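Local coordinates for 27kDa outer membrane protein (Silicibacter pomeroyi, PDB 3GYK), which probably acts as a thiol-disulfide oxidoreductase through the DsbA-like thioredoxin domain that forms this part of the longer protein, at residues Val24-Phe29 with Pro52-Val57; Asp11-Val16 with Val126-Ala131; Phe30-Pro35 with Trp89-Met94. All blocks are in the same frame, centred on the assembly; numbering follows the deposited sequence.

In the fold
Interaction 1 pairs two neighbouring parallel strands in the sheet; interaction 3 continues from the end of strand 24-30, and interaction 2 lies beside strand 54-60. Residues 11-16 of interaction 2 lead into the outermost strand beside 54-60; here Val57 CG1 touches Ala14 CB at 3.9 Å, although the two centres are about 15 Å apart. Residues 30-35 of interaction 3 directly follow 24-29, carrying the chain from the sheet to the presumed redox site at Cys34. The centre of interaction 3 is about 18 Å from each of the others, and its nearest atoms stay about 7 Å from interaction 2. Interactions 2 and 3 both tie the thioredoxin core to helices that follow strand 54-60.

Interaction 1 (Val24-Phe29 with Pro52-Val57); sequences VTVVEF and PNVRLV
Arg55 and Thr25 stand side by side on parallel strands, their side chains pointing the same way. Arg55 CB packs 3.6 Å from Val24 O. With Arg55 CG anti to the backbone N (chi1 -174°), 3.9 Å from Thr25 OG1, and the chain extended on to NE, CD passes the same oxygen at 3.5 Å. NE makes a weak hydrogen bond to Pro20 O, NH1 donates to Thr25 OG1 (2.9 Å, 152° at the hydrogen) from the guanidinium edge and also touches Thr25 CG2, and NH2 binds Phe9 O. An alanine here would keep CB and the backbone pairing, but is likely to leave Thr25 OG1 and Phe9 O without their guanidinium donors. Helix 35-50 connects the two strands in a beta-alpha-beta unit of the thioredoxin fold, and their backbones are laced together: Arg55 N to Val24 O, Val26 N to Arg55 O (2.8 Å), Val57 N to Val26 O and Glu28 N to Val57 O. Val24, Val26, Val54 and Leu56 share the other side of the sheet, where beta-branched valine suits a buried strand; Val26 reaches Val54 CG1 with CG2 (4.0 Å) and Leu56 CD1 with CG1. Beside Arg55, Val57 CG2 meets Thr25 CG2 at 3.6 Å.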
loop_
_atom_site.group_PDB
_atom_site.type_symbol
_atom_site.label_atom_id
_atom_site.label_comp_id
_atom_site.label_asym_id
_atom_site.label_seq_id
_atom_site.Cartn_x
_atom_site.Cartn_y
_atom_site.Cartn_z
ATOM N N VAL A 24 -4.394 -11.745 -11.398
ATOM C CA VAL A 24 -3.237 -11.846 -10.486
ATOM C C VAL A 24 -3.324 -10.690 -9.496
ATOM O O VAL A 24 -3.452 -9.510 -9.906
ATOM C CB VAL A 24 -1.910 -11.793 -11.251
ATOM C CG1 VAL A 24 -0.695 -11.714 -10.293
ATOM C CG2 VAL A 24 -1.793 -12.991 -12.146
ATOM N N THR A 25 -3.266 -11.017 -8.201
ATOM C CA THR A 25 -3.177 -9.990 -7.151
ATOM C C THR A 25 -1.748 -9.801 -6.665
ATOM O O THR A 25 -1.067 -10.784 -6.314
ATOM C CB THR A 25 -4.073 -10.337 -5.938
ATOM O OG1 THR A 25 -5.432 -10.371 -6.368
ATOM C CG2 THR A 25 -3.961 -9.268 -4.833
ATOM N N VAL A 26 -1.310 -8.544 -6.656
ATOM C CA VAL A 26 -0.024 -8.162 -6.059
ATOM C C VAL A 26 -0.327 -7.415 -4.783
ATOM O O VAL A 26 -1.095 -6.443 -4.813
ATOM C CB VAL A 26 0.809 -7.256 -7.008
ATOM C CG1 VAL A 26 2.046 -6.693 -6.273
ATOM C CG2 VAL A 26 1.204 -8.025 -8.259
ATOM N N VAL A 27 0.230 -7.864 -3.660
ATOM C CA VAL A 27 0.048 -7.125 -2.410
ATOM C C VAL A 27 1.353 -6.414 -2.086
ATOM O O VAL A 27 2.405 -7.036 -2.173
ATOM C CB VAL A 27 -0.294 -8.089 -1.245
ATOM C CG1 VAL A 27 -0.527 -7.301 0.033
ATOM C CG2 VAL A 27 -1.551 -8.945 -1.602
ATOM N N GLU A 28 1.303 -5.134 -1.699
ATOM C CA GLU A 28 2.531 -4.451 -1.273
ATOM C C GLU A 28 2.353 -4.001 0.173
ATOM O O GLU A 28 1.303 -3.450 0.532
ATOM C CB GLU A 28 2.794 -3.202 -2.134
ATOM C CG GLU A 28 4.129 -2.531 -1.737
ATOM C CD GLU A 28 4.454 -1.237 -2.493
ATOM O OE1 GLU A 28 3.705 -0.858 -3.415
ATOM O OE2 GLU A 28 5.471 -0.577 -2.103
ATOM N N PHE A 29 3.380 -4.253 0.987
ATOM C CA PHE A 29 3.453 -3.754 2.366
ATOM C C PHE A 29 4.455 -2.601 2.317
ATOM O O PHE A 29 5.596 -2.777 1.852
ATOM C CB PHE A 29 4.031 -4.843 3.275
ATOM C CG PHE A 29 3.063 -5.985 3.608
ATOM C CD1 PHE A 29 2.600 -6.167 4.915
ATOM C CD2 PHE A 29 2.674 -6.913 2.616
ATOM C CE1 PHE A 29 1.746 -7.225 5.247
ATOM C CE2 PHE A 29 1.822 -7.987 2.935
ATOM C CZ PHE A 29 1.341 -8.139 4.236
ATOM N N PRO A 52 -3.057 -4.412 -17.567
ATOM C CA PRO A 52 -4.386 -4.031 -17.109
ATOM C C PRO A 52 -5.132 -5.176 -16.420
ATOM O O PRO A 52 -6.313 -5.025 -16.100
ATOM C CB PRO A 52 -5.103 -3.639 -18.408
ATOM C CG PRO A 52 -4.468 -4.460 -19.468
ATOM C CD PRO A 52 -3.005 -4.611 -19.025
ATOM N N ASN A 53 -4.462 -6.309 -16.214
ATOM C CA ASN A 53 -5.106 -7.466 -15.591
ATOM C C ASN A 53 -4.475 -7.785 -14.230
ATOM O O ASN A 53 -4.535 -8.919 -13.743
ATOM C CB ASN A 53 -5.066 -8.669 -16.555
ATOM C CG ASN A 53 -6.143 -9.709 -16.253
ATOM O OD1 ASN A 53 -7.179 -9.407 -15.648
ATOM N ND2 ASN A 53 -5.931 -10.926 -16.742
ATOM N N VAL A 54 -3.853 -6.772 -13.623
ATOM C CA VAL A 54 -3.212 -6.902 -12.291
ATOM C C VAL A 54 -4.063 -6.127 -11.296
ATOM O O VAL A 54 -4.435 -4.966 -11.521
ATOM C CB VAL A 54 -1.767 -6.349 -12.299
ATOM C CG1 VAL A 54 -1.223 -6.180 -10.864
ATOM C CG2 VAL A 54 -0.822 -7.291 -13.100
ATOM N N ARG A 55 -4.421 -6.802 -10.223
ATOM C CA ARG A 55 -5.094 -6.233 -9.090
ATOM C C ARG A 55 -4.040 -5.934 -8.028
ATOM O O ARG A 55 -3.218 -6.800 -7.728
ATOM C CB ARG A 55 -5.978 -7.320 -8.535
ATOM C CG ARG A 55 -6.877 -6.934 -7.440
ATOM C CD ARG A 55 -7.899 -8.083 -7.461
ATOM N NE ARG A 55 -8.843 -7.885 -6.396
ATOM C CZ ARG A 55 -8.645 -8.300 -5.155
ATOM N NH1 ARG A 55 -7.551 -8.993 -4.852
ATOM N NH2 ARG A 55 -9.566 -8.036 -4.234
ATOM N N LEU A 56 -4.090 -4.749 -7.428
ATOM C CA LEU A 56 -3.043 -4.336 -6.479
ATOM C C LEU A 56 -3.639 -4.025 -5.110
ATOM O O LEU A 56 -4.463 -3.114 -4.991
ATOM C CB LEU A 56 -2.335 -3.101 -7.022
ATOM C CG LEU A 56 -1.312 -2.431 -6.119
ATOM C CD1 LEU A 56 -0.106 -3.332 -6.027
ATOM C CD2 LEU A 56 -0.935 -1.123 -6.751
ATOM N N VAL A 57 -3.225 -4.781 -4.086
ATOM C CA VAL A 57 -3.805 -4.683 -2.733
ATOM C C VAL A 57 -2.746 -4.024 -1.841
ATOM O O VAL A 57 -1.573 -4.428 -1.844
ATOM C CB VAL A 57 -4.240 -6.073 -2.165
ATOM C CG1 VAL A 57 -4.510 -5.995 -0.633
ATOM C CG2 VAL A 57 -5.491 -6.587 -2.902
#

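Interaction 2 (Asp11-Val16 with Val126-Ala131); sequences DPNAPV and VTAHIA
The imidazole of His129 presents its rim to the backbone of Asn13 and Ala14: Asn13 O and Ala14 CA both lie at the edge, near the ring plane. Pro15 CD approaches obliquely, 3.9 Å from His129 CE1, in a tip-to-tip meeting of the two side chains. The amide of Asn13 is turned nearly perpendicular to the imidazole, the planes 89° apart, and its ND2 rests 3.6 Å from His129 CB, at the root of the ring.

One hydrogen bond carries the polar part of the contact. His129 ND1 donates to Asn13 O over 2.8 Å, with the acceptor close to the ring plane but the donor tilted 34° from the plane of the carbonyl. A chi1 of 175° sets His129 CG anti to the backbone N, and from there the ring reaches the loop with ND1. NE2 is bonded to the backbone N of Glu60, so both ring nitrogens are engaged and the rotation of the ring is fixed; this pattern is consistent with a neutral imidazole protonated on ND1. Asparagine suits its place because OD1 can accept from Arg79 while ND2 donates to Glu125 O, near the start of the helix.

The loop is itself well braced. Asp11 OD1 takes the N-H of Asn13 at 2.8 Å, from above the carboxylate plane, and Asp11 OD2 forms a salt bridge with Arg59. Pro12, with its restricted phi, fits the second position of the type I turn from Asp11 to Ala14, closed by Ala14 N to Asp11 O. An Asx turn superposed on a type I beta turn thus shapes the loop and presents Asn13 O to His129, whose bond ties the approach to edge strand 16-18 to helix 124-140, which leads into strand 147-150 of the DsbA-like thioredoxin domain.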
loop_
_atom_site.group_PDB
_atom_site.type_symbol
_atom_site.label_atom_id
_atom_site.label_comp_id
_atom_site.label_asym_id
_atom_site.label_seq_id
_atom_site.Cartn_x
_atom_site.Cartn_y
_atom_site.Cartn_z
ATOM N N ASP A 11 -9.692 -8.792 1.737
ATOM C CA ASP A 11 -9.986 -7.993 2.926
ATOM C C ASP A 11 -10.626 -6.649 2.514
ATOM O O ASP A 11 -9.980 -5.832 1.833
ATOM C CB ASP A 11 -8.641 -7.757 3.655
ATOM C CG ASP A 11 -8.798 -6.962 4.941
ATOM O OD1 ASP A 11 -9.884 -6.388 5.142
ATOM O OD2 ASP A 11 -7.808 -6.899 5.712
ATOM N N PRO A 12 -11.879 -6.402 2.923
ATOM C CA PRO A 12 -12.527 -5.140 2.492
ATOM C C PRO A 12 -11.878 -3.881 3.053
ATOM O O PRO A 12 -12.099 -2.780 2.509
ATOM C CB PRO A 12 -13.958 -5.278 3.012
ATOM C CG PRO A 12 -13.927 -6.356 3.986
ATOM C CD PRO A 12 -12.793 -7.264 3.681
ATOM N N ASN A 13 -11.078 -4.037 4.105
ATOM C CA ASN A 13 -10.426 -2.903 4.763
ATOM C C ASN A 13 -9.030 -2.643 4.171
ATOM O O ASN A 13 -8.270 -1.824 4.685
ATOM C CB ASN A 13 -10.390 -3.129 6.297
ATOM C CG ASN A 13 -10.123 -1.827 7.111
ATOM O OD1 ASN A 13 -10.407 -0.687 6.648
ATOM N ND2 ASN A 13 -9.633 -2.005 8.351
ATOM N N ALA A 14 -8.696 -3.333 3.074
ATOM C CA ALA A 14 -7.408 -3.092 2.401
ATOM C C ALA A 14 -7.673 -2.452 1.045
ATOM O O ALA A 14 -8.432 -3.014 0.240
ATOM C CB ALA A 14 -6.633 -4.433 2.225
ATOM N N PRO A 15 -7.055 -1.287 0.775
ATOM C CA PRO A 15 -7.329 -0.668 -0.529
ATOM C C PRO A 15 -6.994 -1.556 -1.725
ATOM O O PRO A 15 -6.012 -2.295 -1.708
ATOM C CB PRO A 15 -6.425 0.567 -0.539
ATOM C CG PRO A 15 -6.229 0.893 0.927
ATOM C CD PRO A 15 -6.196 -0.443 1.633
ATOM N N VAL A 16 -7.815 -1.440 -2.762
ATOM C CA VAL A 16 -7.596 -2.148 -4.007
ATOM C C VAL A 16 -7.368 -1.123 -5.121
ATOM O O VAL A 16 -8.200 -0.234 -5.332
ATOM C CB VAL A 16 -8.819 -3.024 -4.361
ATOM C CG1 VAL A 16 -8.681 -3.622 -5.778
ATOM C CG2 VAL A 16 -8.993 -4.145 -3.304
ATOM N N VAL A 126 -9.128 2.239 11.094
ATOM C CA VAL A 126 -7.770 2.620 10.712
ATOM C C VAL A 126 -6.774 1.790 11.553
ATOM O O VAL A 126 -5.853 1.123 11.017
ATOM C CB VAL A 126 -7.541 4.169 10.899
ATOM C CG1 VAL A 126 -6.062 4.532 10.756
ATOM C CG2 VAL A 126 -8.367 4.950 9.862
ATOM N N THR A 127 -7.002 1.805 12.861
ATOM C CA THR A 127 -6.248 0.961 13.787
ATOM C C THR A 127 -6.309 -0.528 13.392
ATOM O O THR A 127 -5.266 -1.203 13.373
ATOM C CB THR A 127 -6.750 1.155 15.196
ATOM O OG1 THR A 127 -6.550 2.533 15.554
ATOM C CG2 THR A 127 -5.992 0.251 16.166
ATOM N N ALA A 128 -7.519 -1.007 13.053
ATOM C CA ALA A 128 -7.717 -2.404 12.659
ATOM C C ALA A 128 -6.876 -2.749 11.426
ATOM O O ALA A 128 -6.260 -3.834 11.384
ATOM C CB ALA A 128 -9.221 -2.753 12.439
ATOM N N HIS A 129 -6.825 -1.858 10.438
ATOM C CA HIS A 129 -6.002 -2.137 9.236
ATOM C C HIS A 129 -4.525 -2.285 9.615
ATOM O O HIS A 129 -3.851 -3.251 9.254
ATOM C CB HIS A 129 -6.145 -1.051 8.179
ATOM C CG HIS A 129 -5.242 -1.245 6.998
ATOM N ND1 HIS A 129 -5.695 -1.745 5.796
ATOM C CD2 HIS A 129 -3.902 -1.060 6.849
ATOM C CE1 HIS A 129 -4.678 -1.827 4.946
ATOM N NE2 HIS A 129 -3.579 -1.434 5.567
ATOM N N ILE A 130 -4.006 -1.308 10.343
ATOM C CA ILE A 130 -2.567 -1.325 10.652
ATOM C C ILE A 130 -2.203 -2.537 11.499
ATOM O O ILE A 130 -1.164 -3.171 11.261
ATOM C CB ILE A 130 -2.142 0.011 11.315
ATOM C CG1 ILE A 130 -2.289 1.168 10.312
ATOM C CG2 ILE A 130 -0.689 -0.077 11.809
ATOM C CD1 ILE A 130 -2.275 2.596 10.963
ATOM N N ALA A 131 -3.046 -2.887 12.467
ATOM C CA ALA A 131 -2.792 -4.061 13.292
ATOM C C ALA A 131 -2.765 -5.336 12.452
ATOM O O ALA A 131 -1.944 -6.235 12.696
ATOM C CB ALA A 131 -3.847 -4.194 14.392
#

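Interaction 3 (Phe30-Pro35 with Trp89-Met94); sequences FDYNCP and WALMGM
Met92 pushes its terminal methyl into the hollow between the rings of Phe30 and Tyr32. Met92 CE lies 3.5 Å from Phe30 CD1 and equally close to Tyr32 CD1, oblique to both rings. The side chain, deposited as selenomethionine, reaches this notch because it bends at its last two torsions; chi3 of 85° sets CE. An unbranched, flexible methionine can bend so as to lay its methyl against both rings. Its SE stands 5.2 Å from the centroid of the Tyr32 ring, an oblique Met-aromatic contact. Tyr32 CE2 lies in the plane of the Phe30 ring, at its edge, where the rims of the two rings come together.

Leu91 fits Tyr32 differently. Its CD1 sits over the centre of one ring face, 4.0 Å from the centroid in a CH-pi contact, while CB presses against Tyr32 CD1 at 3.5 Å. The phenol serves both needs of the site, a flat surface for Leu91 and an OH that hydrogen-bonds Glu60 and His88.

Asp31 OD1 bonds Ser68 OG and accepts from Asn33 N (2.8 Å), making an Asx turn within the type I turn from Asp31 to Cys34. Cys34 then occupies the N-cap of helix 35-50. With Cys37, it forms a CxxC at a helix start, as in the redox site of thioredoxin-fold oxidoreductases, here probably the active site, with helix 84-92 packed against the loop leading into it.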
loop_
_atom_site.group_PDB
_atom_site.type_symbol
_atom_site.label_atom_id
_atom_site.label_comp_id
_atom_site.label_asym_id
_atom_site.label_seq_id
_atom_site.Cartn_x
_atom_site.Cartn_y
_atom_site.Cartn_z
ATOM N N PHE A 30 4.077 -1.432 2.831
ATOM C CA PHE A 30 4.953 -0.266 2.660
ATOM C C PHE A 30 4.812 0.751 3.803
ATOM O O PHE A 30 3.858 0.687 4.600
ATOM C CB PHE A 30 4.616 0.450 1.327
ATOM C CG PHE A 30 3.173 0.863 1.228
ATOM C CD1 PHE A 30 2.731 2.028 1.833
ATOM C CD2 PHE A 30 2.244 0.044 0.566
ATOM C CE1 PHE A 30 1.388 2.406 1.771
ATOM C CE2 PHE A 30 0.884 0.409 0.520
ATOM C CZ PHE A 30 0.466 1.593 1.109
ATOM N N ASP A 31 5.782 1.678 3.836
ATOM C CA ASP A 31 5.879 2.750 4.856
ATOM C C ASP A 31 6.282 3.990 4.065
ATOM O O ASP A 31 7.193 3.923 3.226
ATOM C CB ASP A 31 6.954 2.338 5.884
ATOM C CG ASP A 31 7.199 3.381 6.972
ATOM O OD1 ASP A 31 7.543 4.534 6.620
ATOM O OD2 ASP A 31 7.094 3.025 8.173
ATOM N N TYR A 32 5.612 5.122 4.328
ATOM C CA TYR A 32 5.839 6.351 3.545
ATOM C C TYR A 32 7.214 6.987 3.722
ATOM O O TYR A 32 7.580 7.828 2.928
ATOM C CB TYR A 32 4.718 7.407 3.755
ATOM C CG TYR A 32 3.404 6.938 3.187
ATOM C CD1 TYR A 32 3.186 6.933 1.798
ATOM C CD2 TYR A 32 2.388 6.479 4.026
ATOM C CE1 TYR A 32 1.972 6.451 1.250
ATOM C CE2 TYR A 32 1.156 6.005 3.493
ATOM C CZ TYR A 32 0.963 5.999 2.115
ATOM O OH TYR A 32 -0.229 5.507 1.619
ATOM N N ASN A 33 7.982 6.547 4.727
ATOM C CA ASN A 33 9.323 7.038 4.941
ATOM C C ASN A 33 10.422 6.054 4.541
ATOM O O ASN A 33 11.624 6.313 4.754
ATOM C CB ASN A 33 9.477 7.459 6.396
ATOM C CG ASN A 33 8.830 8.822 6.662
ATOM O OD1 ASN A 33 9.092 9.776 5.932
ATOM N ND2 ASN A 33 7.993 8.910 7.695
ATOM N N CYS A 34 10.009 4.953 3.924
ATOM C CA CYS A 34 10.955 3.936 3.495
ATOM C C CYS A 34 11.541 4.277 2.115
ATOM O O CYS A 34 10.795 4.366 1.117
ATOM C CB CYS A 34 10.245 2.586 3.524
ATOM S SG CYS A 34 11.187 1.248 2.725
ATOM N N PRO A 35 12.870 4.454 2.035
ATOM C CA PRO A 35 13.502 4.865 0.769
ATOM C C PRO A 35 13.231 3.870 -0.361
ATOM O O PRO A 35 12.994 4.270 -1.516
ATOM C CB PRO A 35 14.992 4.876 1.105
ATOM C CG PRO A 35 15.049 5.113 2.567
ATOM C CD PRO A 35 13.835 4.461 3.156
ATOM N N TRP A 89 -0.120 8.230 -3.853
ATOM C CA TRP A 89 0.897 8.570 -4.838
ATOM C C TRP A 89 1.613 9.865 -4.448
ATOM O O TRP A 89 2.829 9.979 -4.637
ATOM C CB TRP A 89 0.320 8.716 -6.269
ATOM C CG TRP A 89 -0.293 7.442 -6.869
ATOM C CD1 TRP A 89 -1.515 7.345 -7.504
ATOM C CD2 TRP A 89 0.263 6.113 -6.875
ATOM N NE1 TRP A 89 -1.738 6.037 -7.908
ATOM C CE2 TRP A 89 -0.667 5.266 -7.536
ATOM C CE3 TRP A 89 1.473 5.555 -6.416
ATOM C CZ2 TRP A 89 -0.432 3.889 -7.731
ATOM C CZ3 TRP A 89 1.705 4.173 -6.609
ATOM C CH2 TRP A 89 0.754 3.365 -7.266
ATOM N N ALA A 90 0.868 10.821 -3.895
ATOM C CA ALA A 90 1.448 12.141 -3.577
ATOM C C ALA A 90 2.407 12.055 -2.381
ATOM O O ALA A 90 3.477 12.698 -2.371
ATOM C CB ALA A 90 0.353 13.176 -3.332
ATOM N N LEU A 91 2.011 11.275 -1.373
ATOM C CA LEU A 91 2.864 10.993 -0.216
ATOM C C LEU A 91 4.101 10.238 -0.625
ATOM O O LEU A 91 5.205 10.615 -0.277
ATOM C CB LEU A 91 2.114 10.178 0.841
ATOM C CG LEU A 91 1.004 10.907 1.602
ATOM C CD1 LEU A 91 0.146 9.935 2.396
ATOM C CD2 LEU A 91 1.626 11.971 2.519
HETATM N N MSE A 92 3.910 9.148 -1.354
HETATM C CA MSE A 92 5.029 8.303 -1.744
HETATM C C MSE A 92 5.998 9.023 -2.700
HETATM O O MSE A 92 7.199 8.696 -2.742
HETATM C CB MSE A 92 4.483 6.957 -2.276
HETATM C CG MSE A 92 5.443 5.835 -2.282
HETATM SE SE MSE A 92 6.210 5.425 -0.523
HETATM C CE MSE A 92 4.879 4.255 0.248
ATOM N N GLY A 93 5.511 10.059 -3.402
ATOM C CA GLY A 93 6.347 10.844 -4.305
ATOM C C GLY A 93 6.854 12.163 -3.743
ATOM O O GLY A 93 7.465 12.979 -4.460
HETATM N N MSE A 94 6.620 12.391 -2.458
HETATM C CA MSE A 94 6.977 13.670 -1.840
HETATM C C MSE A 94 8.485 13.837 -1.619
HETATM O O MSE A 94 9.231 12.859 -1.579
HETATM C CB MSE A 94 6.249 13.856 -0.513
HETATM C CG MSE A 94 6.913 13.165 0.656
HETATM SE SE MSE A 94 5.730 13.153 2.162
HETATM C CE MSE A 94 5.956 15.024 2.730
#